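Local structure of FAD-dependent pyridine nucleotide-disulphide oxidoreductase (Desulfovibrio vulgaris, 3IWA) at residues G335-W340 against M422-P427; C20-L25 against A29-I34; D145-V150 against L172-S177. The protein probably catalyses FAD-dependent electron transfer from a reduced pyridine nucleotide to an acceptor not yet defined. All coordinates share one frame; numbering follows the deposited sequence.

Interaction 1 of 3, residues G335-W340 against M422-P427; sequences GAVGSW and MLASKP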
loop_
_atom_site.group_PDB
_atom_site.type_symbol
_atom_site.label_atom_id
_atom_site.label_comp_id
_atom_site.label_asym_id
_atom_site.label_seq_id
_atom_site.Cartn_x
_atom_site.Cartn_y
_atom_site.Cartn_z
ATOM N N GLY A 335 16.409 -6.698 -5.780
ATOM C CA GLY A 335 16.993 -5.403 -5.452
ATOM C C GLY A 335 16.057 -4.681 -4.515
ATOM O O GLY A 335 15.220 -5.304 -3.884
ATOM N N ALA A 336 16.161 -3.359 -4.471
ATOM C CA ALA A 336 15.361 -2.566 -3.568
ATOM C C ALA A 336 15.063 -1.185 -4.137
ATOM O O ALA A 336 15.758 -0.709 -5.064
ATOM C CB ALA A 336 16.047 -2.453 -2.239
ATOM N N VAL A 337 14.010 -0.570 -3.588
ATOM C CA VAL A 337 13.730 0.830 -3.810
ATOM C C VAL A 337 13.929 1.713 -2.573
ATOM O O VAL A 337 13.879 2.928 -2.702
ATOM C CB VAL A 337 12.302 1.051 -4.390
ATOM C CG1 VAL A 337 12.145 0.260 -5.702
ATOM C CG2 VAL A 337 11.231 0.694 -3.381
ATOM N N GLY A 338 14.141 1.139 -1.395
ATOM C CA GLY A 338 14.482 1.952 -0.213
ATOM C C GLY A 338 13.333 2.466 0.668
ATOM O O GLY A 338 13.406 3.536 1.242
ATOM N N SER A 339 12.273 1.696 0.787
ATOM C CA SER A 339 11.181 2.038 1.658
ATOM C C SER A 339 11.629 2.221 3.103
ATOM O O SER A 339 12.464 1.484 3.583
ATOM C CB SER A 339 10.161 0.912 1.588
ATOM O OG SER A 339 9.819 0.664 0.248
ATOM N N TRP A 340 11.039 3.161 3.816
ATOM C CA TRP A 340 11.459 3.431 5.193
ATOM C C TRP A 340 10.319 4.108 5.946
ATOM O O TRP A 340 9.410 4.655 5.346
ATOM C CB TRP A 340 12.719 4.324 5.231
ATOM C CG TRP A 340 12.510 5.661 4.562
ATOM C CD1 TRP A 340 12.655 5.939 3.245
ATOM C CD2 TRP A 340 12.051 6.876 5.176
ATOM N NE1 TRP A 340 12.332 7.267 2.999
ATOM C CE2 TRP A 340 11.919 7.837 4.170
ATOM C CE3 TRP A 340 11.676 7.221 6.475
ATOM C CZ2 TRP A 340 11.497 9.155 4.440
ATOM C CZ3 TRP A 340 11.256 8.511 6.727
ATOM C CH2 TRP A 340 11.195 9.465 5.720
ATOM N N MET A 422 4.809 -0.278 -6.084
ATOM C CA MET A 422 4.688 0.020 -7.497
ATOM C C MET A 422 6.033 0.478 -8.080
ATOM O O MET A 422 6.231 0.339 -9.284
ATOM C CB MET A 422 3.631 1.134 -7.764
ATOM C CG MET A 422 2.203 0.996 -7.123
ATOM S SD MET A 422 1.025 2.401 -7.386
ATOM C CE MET A 422 1.225 2.370 -9.137
ATOM N N LEU A 423 6.929 1.081 -7.273
ATOM C CA LEU A 423 8.107 1.796 -7.857
ATOM C C LEU A 423 8.962 0.938 -8.772
ATOM O O LEU A 423 9.355 1.394 -9.831
ATOM C CB LEU A 423 9.003 2.443 -6.804
ATOM C CG LEU A 423 8.349 3.601 -6.044
ATOM C CD1 LEU A 423 9.279 4.122 -4.925
ATOM C CD2 LEU A 423 7.947 4.714 -6.981
ATOM N N ALA A 424 9.209 -0.309 -8.387
ATOM C CA ALA A 424 10.026 -1.227 -9.199
ATOM C C ALA A 424 9.434 -1.502 -10.576
ATOM O O ALA A 424 10.165 -1.804 -11.482
ATOM C CB ALA A 424 10.256 -2.569 -8.455
ATOM N N SER A 425 8.118 -1.389 -10.734
ATOM C CA SER A 425 7.478 -1.580 -12.052
ATOM C C SER A 425 7.507 -0.326 -12.940
ATOM O O SER A 425 6.949 -0.331 -14.027
ATOM C CB SER A 425 6.036 -2.053 -11.872
ATOM O OG SER A 425 6.040 -3.370 -11.329
ATOM N N LYS A 426 8.150 0.740 -12.466
ATOM C CA LYS A 426 8.322 1.970 -13.234
ATOM C C LYS A 426 6.990 2.620 -13.594
ATOM O O LYS A 426 6.694 2.861 -14.760
ATOM C CB LYS A 426 9.135 1.702 -14.506
ATOM C CG LYS A 426 10.615 1.633 -14.277
ATOM C CD LYS A 426 11.201 0.353 -14.837
ATOM C CE LYS A 426 12.583 0.576 -15.439
ATOM N NZ LYS A 426 13.687 -0.069 -14.625
ATOM N N PRO A 427 6.194 2.942 -12.592
ATOM C CA PRO A 427 4.955 3.622 -12.854
ATOM C C PRO A 427 5.180 5.057 -13.341
ATOM O O PRO A 427 6.239 5.660 -13.073
ATOM C CB PRO A 427 4.316 3.651 -11.491
ATOM C CG PRO A 427 5.471 3.809 -10.581
ATOM C CD PRO A 427 6.545 2.974 -11.169
#

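Interaction 2 of 3, residues C20-L25 against A29-I34; sequences CRFKRL and AHVTMI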
loop_
_atom_site.group_PDB
_atom_site.type_symbol
_atom_site.label_atom_id
_atom_site.label_comp_id
_atom_site.label_asym_id
_atom_site.label_seq_id
_atom_site.Cartn_x
_atom_site.Cartn_y
_atom_site.Cartn_z
ATOM N N CYS A 20 18.129 -20.879 9.887
ATOM C CA CYS A 20 16.841 -21.440 10.274
ATOM C C CYS A 20 15.990 -21.848 9.067
ATOM O O CYS A 20 15.358 -22.908 9.062
ATOM C CB CYS A 20 16.062 -20.446 11.117
ATOM S SG CYS A 20 14.405 -21.004 11.419
ATOM N N ARG A 21 15.977 -21.023 8.033
ATOM C CA ARG A 21 15.263 -21.386 6.806
ATOM C C ARG A 21 15.940 -22.596 6.135
ATOM O O ARG A 21 15.276 -23.510 5.619
ATOM C CB ARG A 21 15.247 -20.196 5.847
ATOM C CG ARG A 21 14.808 -20.489 4.452
ATOM C CD ARG A 21 13.344 -20.910 4.356
ATOM N NE ARG A 21 12.944 -21.068 2.951
ATOM C CZ ARG A 21 11.778 -21.567 2.560
ATOM N NH1 ARG A 21 10.876 -21.928 3.450
ATOM N NH2 ARG A 21 11.503 -21.677 1.277
ATOM N N PHE A 22 17.274 -22.573 6.117
ATOM C CA PHE A 22 18.036 -23.684 5.564
ATOM C C PHE A 22 17.643 -25.019 6.199
ATOM O O PHE A 22 17.313 -25.988 5.501
ATOM C CB PHE A 22 19.517 -23.472 5.791
ATOM C CG PHE A 22 20.357 -24.622 5.347
ATOM C CD1 PHE A 22 20.211 -25.143 4.092
ATOM C CD2 PHE A 22 21.312 -25.177 6.193
ATOM C CE1 PHE A 22 21.007 -26.218 3.655
ATOM C CE2 PHE A 22 22.098 -26.217 5.762
ATOM C CZ PHE A 22 21.946 -26.729 4.482
ATOM N N LYS A 23 17.684 -25.015 7.530
ATOM C CA LYS A 23 17.396 -26.173 8.359
ATOM C C LYS A 23 15.959 -26.664 8.189
ATOM O O LYS A 23 15.743 -27.864 8.092
ATOM C CB LYS A 23 17.712 -25.878 9.831
ATOM C CG LYS A 23 19.230 -25.809 10.170
ATOM C CD LYS A 23 19.980 -27.166 10.057
ATOM C CE LYS A 23 19.572 -28.211 11.129
ATOM N NZ LYS A 23 19.922 -29.634 10.730
ATOM N N ARG A 24 14.981 -25.763 8.075
ATOM C CA ARG A 24 13.607 -26.215 7.892
ATOM C C ARG A 24 13.543 -27.069 6.617
ATOM O O ARG A 24 12.925 -28.124 6.625
ATOM C CB ARG A 24 12.597 -25.050 7.881
ATOM N N LEU A 25 14.224 -26.643 5.561
ATOM C CA LEU A 25 14.241 -27.363 4.271
ATOM C C LEU A 25 15.174 -28.599 4.185
ATOM O O LEU A 25 14.864 -29.578 3.480
ATOM C CB LEU A 25 14.653 -26.398 3.154
ATOM C CG LEU A 25 13.792 -25.155 3.005
ATOM C CD1 LEU A 25 14.454 -24.180 2.044
ATOM C CD2 LEU A 25 12.352 -25.525 2.587
ATOM N N ALA A 29 21.258 -31.584 7.232
ATOM C CA ALA A 29 22.505 -30.821 7.079
ATOM C C ALA A 29 22.994 -30.241 8.403
ATOM O O ALA A 29 22.276 -30.198 9.402
ATOM C CB ALA A 29 22.332 -29.718 6.051
ATOM N N HIS A 30 24.234 -29.782 8.389
ATOM C CA HIS A 30 24.849 -29.197 9.574
ATOM C C HIS A 30 25.178 -27.739 9.290
ATOM O O HIS A 30 25.554 -27.379 8.171
ATOM C CB HIS A 30 26.120 -29.960 9.958
ATOM C CG HIS A 30 26.818 -29.421 11.176
ATOM N ND1 HIS A 30 26.478 -29.800 12.460
ATOM C CD2 HIS A 30 27.846 -28.548 11.304
ATOM C CE1 HIS A 30 27.264 -29.181 13.323
ATOM N NE2 HIS A 30 28.099 -28.412 12.648
ATOM N N VAL A 31 25.025 -26.907 10.308
ATOM C CA VAL A 31 25.338 -25.503 10.212
ATOM C C VAL A 31 26.188 -25.107 11.399
ATOM O O VAL A 31 25.900 -25.493 12.539
ATOM C CB VAL A 31 24.091 -24.607 10.215
ATOM C CG1 VAL A 31 24.494 -23.118 10.301
ATOM C CG2 VAL A 31 23.250 -24.888 9.007
ATOM N N THR A 32 27.238 -24.335 11.112
ATOM C CA THR A 32 28.025 -23.692 12.146
ATOM C C THR A 32 27.929 -22.182 11.918
ATOM O O THR A 32 28.154 -21.694 10.817
ATOM C CB THR A 32 29.505 -24.180 12.094
ATOM O OG1 THR A 32 29.547 -25.617 12.155
ATOM C CG2 THR A 32 30.316 -23.580 13.224
ATOM N N MET A 33 27.602 -21.460 12.973
ATOM C CA MET A 33 27.471 -20.019 12.953
ATOM C C MET A 33 28.563 -19.440 13.831
ATOM O O MET A 33 28.767 -19.908 14.941
ATOM C CB MET A 33 26.125 -19.602 13.537
ATOM C CG MET A 33 24.913 -19.937 12.690
ATOM S SD MET A 33 23.508 -18.861 13.075
ATOM C CE MET A 33 24.135 -17.267 12.699
ATOM N N ILE A 34 29.242 -18.416 13.333
ATOM C CA ILE A 34 30.321 -17.761 14.022
ATOM C C ILE A 34 29.847 -16.346 14.224
ATOM O O ILE A 34 29.307 -15.737 13.300
ATOM C CB ILE A 34 31.558 -17.719 13.133
ATOM C CG1 ILE A 34 32.125 -19.128 12.933
ATOM C CG2 ILE A 34 32.595 -16.810 13.718
ATOM C CD1 ILE A 34 33.014 -19.247 11.699
#

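Interaction 3 of 3, residues D145-V150 against L172-S177; sequences DEAEFV and LEMAVS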
loop_
_atom_site.group_PDB
_atom_site.type_symbol
_atom_site.label_atom_id
_atom_site.label_comp_id
_atom_site.label_asym_id
_atom_site.label_seq_id
_atom_site.Cartn_x
_atom_site.Cartn_y
_atom_site.Cartn_z
ATOM N N ASP A 145 19.099 -2.983 15.575
ATOM C CA ASP A 145 19.368 -3.921 16.672
ATOM C C ASP A 145 20.370 -3.337 17.625
ATOM O O ASP A 145 20.227 -3.464 18.834
ATOM C CB ASP A 145 19.924 -5.257 16.158
ATOM C CG ASP A 145 18.849 -6.160 15.561
ATOM O OD1 ASP A 145 17.641 -5.801 15.633
ATOM O OD2 ASP A 145 19.230 -7.235 15.024
ATOM N N GLU A 146 21.408 -2.728 17.071
ATOM C CA GLU A 146 22.438 -2.063 17.875
ATOM C C GLU A 146 21.796 -0.902 18.661
ATOM O O GLU A 146 22.127 -0.667 19.817
ATOM C CB GLU A 146 23.555 -1.530 16.975
ATOM C CG GLU A 146 24.956 -1.938 17.340
ATOM C CD GLU A 146 25.854 -1.944 16.114
ATOM O OE1 GLU A 146 25.817 -2.929 15.350
ATOM O OE2 GLU A 146 26.586 -0.963 15.902
ATOM N N ALA A 147 20.890 -0.187 17.997
ATOM C CA ALA A 147 20.156 0.931 18.584
ATOM C C ALA A 147 19.401 0.485 19.836
ATOM O O ALA A 147 19.536 1.090 20.901
ATOM C CB ALA A 147 19.185 1.522 17.556
ATOM N N GLU A 148 18.630 -0.587 19.685
ATOM C CA GLU A 148 17.863 -1.187 20.788
ATOM C C GLU A 148 18.769 -1.641 21.948
ATOM O O GLU A 148 18.432 -1.418 23.112
ATOM C CB GLU A 148 16.987 -2.354 20.283
ATOM N N PHE A 149 19.913 -2.254 21.620
ATOM C CA PHE A 149 20.925 -2.620 22.618
ATOM C C PHE A 149 21.371 -1.429 23.470
ATOM O O PHE A 149 21.292 -1.478 24.705
ATOM C CB PHE A 149 22.145 -3.252 21.941
ATOM C CG PHE A 149 23.321 -3.475 22.875
ATOM C CD1 PHE A 149 23.330 -4.553 23.766
ATOM C CD2 PHE A 149 24.421 -2.612 22.856
ATOM C CE1 PHE A 149 24.410 -4.767 24.633
ATOM C CE2 PHE A 149 25.511 -2.810 23.716
ATOM C CZ PHE A 149 25.507 -3.891 24.606
ATOM N N VAL A 150 21.854 -0.370 22.817
ATOM C CA VAL A 150 22.308 0.835 23.545
ATOM C C VAL A 150 21.177 1.383 24.426
ATOM O O VAL A 150 21.397 1.669 25.593
ATOM C CB VAL A 150 22.861 1.941 22.581
ATOM C CG1 VAL A 150 22.936 3.319 23.268
ATOM C CG2 VAL A 150 24.212 1.536 22.034
ATOM N N LEU A 172 17.976 9.838 14.327
ATOM C CA LEU A 172 16.726 10.408 14.781
ATOM C C LEU A 172 16.011 9.452 15.698
ATOM O O LEU A 172 15.473 9.876 16.696
ATOM C CB LEU A 172 15.821 10.789 13.611
ATOM C CG LEU A 172 16.275 11.911 12.681
ATOM C CD1 LEU A 172 15.023 12.467 12.024
ATOM C CD2 LEU A 172 17.002 12.980 13.431
ATOM N N GLU A 173 16.006 8.162 15.372
ATOM C CA GLU A 173 15.378 7.171 16.274
ATOM C C GLU A 173 16.047 7.180 17.658
ATOM O O GLU A 173 15.369 7.049 18.665
ATOM C CB GLU A 173 15.416 5.745 15.695
ATOM C CG GLU A 173 14.757 5.558 14.300
ATOM C CD GLU A 173 13.332 5.029 14.388
ATOM O OE1 GLU A 173 12.461 5.754 14.939
ATOM O OE2 GLU A 173 13.083 3.894 13.902
ATOM N N MET A 174 17.379 7.306 17.686
ATOM C CA MET A 174 18.114 7.365 18.949
ATOM C C MET A 174 17.768 8.673 19.679
ATOM O O MET A 174 17.557 8.658 20.883
ATOM C CB MET A 174 19.634 7.260 18.745
ATOM C CG MET A 174 20.168 5.856 18.434
ATOM S SD MET A 174 20.236 4.712 19.824
ATOM C CE MET A 174 20.095 5.806 21.224
ATOM N N ALA A 175 17.701 9.786 18.951
ATOM C CA ALA A 175 17.356 11.078 19.585
ATOM C C ALA A 175 16.087 10.940 20.411
ATOM O O ALA A 175 16.034 11.316 21.582
ATOM C CB ALA A 175 17.169 12.174 18.541
ATOM N N VAL A 176 15.070 10.397 19.744
ATOM C CA VAL A 176 13.733 10.231 20.292
ATOM C C VAL A 176 13.749 9.266 21.481
ATOM O O VAL A 176 13.237 9.587 22.523
ATOM C CB VAL A 176 12.764 9.726 19.195
ATOM C CG1 VAL A 176 11.426 9.288 19.795
ATOM C CG2 VAL A 176 12.559 10.804 18.127
ATOM N N SER A 177 14.380 8.111 21.333
ATOM C CA SER A 177 14.456 7.140 22.416
ATOM C C SER A 177 15.119 7.678 23.667
ATOM O O SER A 177 14.616 7.472 24.769
ATOM C CB SER A 177 15.246 5.919 21.989
ATOM O OG SER A 177 14.486 5.125 21.105
#

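Interaction 1 of 3, residues G335-W340 against M422-P427
Val337 reaches across to the end of helix 409-423 with one methyl group, and the closer packing is found there. Its CG1 lies 4.0 Å from Leu423 CB and equally 4.0 Å from Ala424 N, so the methyl rests on the first side-chain carbon of the leucine and on the backbone beside it. With chi1 at -57° CG1 points away from the carbonyl and toward the helix end. The valine and leucine side chains cross obliquely. Both are buried, and Leu423 also packs on Ala352 of strand 348-353, a place suited to a bulky apolar residue. A type I beta turn runs from Leu423 to Lys426, closed by Lys426 N bonding to Leu423 O at 3.0 Å; residues 422-427 fall in the dimerisation domain of this family. Toward solvent the contact thins out. Ala424 is exposed, and its small CB stands 4.4 Å from Val337 CG1. Beyond it the turn carries Ser425 and Lys426, polar residues at home on the surface. On the other segment, the backbone N atoms of Val337 and Gly338 are bound by the carboxylate of Glu436 of the second subunit.

Interaction 2 of 3, residues C20-L25 against A29-I34
The ammonium nitrogen of Lys23 is gripped by two backbone carbonyls, Ala29 O in the strand segment and Pro27 O in the turn before it. Lys23 NZ donates to Ala29 O at 2.8 Å, with a C=O...N angle of 153° and the nitrogen tilted 19° out of the carbonyl plane. The lysine gets there by folding back: its chain is bent at both chi2 and chi3, which turns NZ across to the carbonyls just ahead of the strand. A long, flexible amine suits this position, since it can span from the helix to two carbonyls of the connection that follows. Its aliphatic part also runs near the strand, CD lying 4.1 Å from Val31 CG2.

Next to it Phe22 forms the apolar part. The Phe22 ring projects at the strand because chi1 is 175°, with CG trans to N. Val31 CG2 meets the ring edge in plane, 3.4 Å from Phe22 CD2, while Ala29 CB approaches obliquely, 3.4 Å from Phe22 CZ. These are tight contacts, and a side chain as short as that of Ala29 suits a place so close to the ring.

Helix 20-25 and strand 30-34 run nearly antiparallel, and the axes of these segments approach to 9.6 Å, as the second half of a beta-alpha-beta unit with strand 5-9. Such a unit opens the FAD-binding domain in related flavoproteins. Phe22 also packs on Val6 of strand 5-9 and on Leu326 of helix 314-326, so the ring lies between its own helix, the parallel sheet and helix 314-326.

Interaction 3 of 3, residues D145-V150 against L172-S177
Met174 bridges to helix 144-153 by a strongly folded side chain. Its first torsion (chi1 -76°) turns CG away from the carbonyl, on the side of N, and a further bend at chi2 (-75°) swings the sulfur across to the other helix. There SD lies 3.8 Å from Ala147 O and 4.1 Å from Ala147 CB. The last torsion, chi3 of -17°, leaves CE almost eclipsed with CB and carries the methyl toward Val150, where CE stands 4.3 Å from Val150 CG1. A flexible thioether suits such a span, and the small alanine lets the sulfur settle close to the helix backbone.

Helix 169-182 follows strand 161-165 through a glycine-rich turn, with Gly166, Gly168 and Gly171 in a GxGxxG pattern, consistent with the Rossmann-type pyridine-nucleotide domain of this family. Helix 144-153 comes just before that strand, so the contact joins the two helices on either side of it in sequence. Ala147 also packs on Val141, in the loop leading into its helix. Val150 is buried as well, and a branched apolar side chain suits its place, offering a methyl to that of Met174.

Along the chain the contacts follow one another as interaction 2, interaction 3, interaction 1, none nested in another. Interaction 2 belongs to the parallel sheet that includes strands 5-9 and 30-34. Interaction 3 joins helices next to the second parallel sheet, around strand 161-165, and interaction 1 sits by the C-terminal antiparallel sheet with strands 340-343 and 348-353. Their centres are 26 to 31 Å apart and none touches another; interactions 1 and 3 come closest, with nearest atoms about 8 Å apart, on opposite sides of the chain's centre. Each thus lies in a separate part of the fold, matching the FAD, pyridine-nucleotide and dimerisation domains expected from the family.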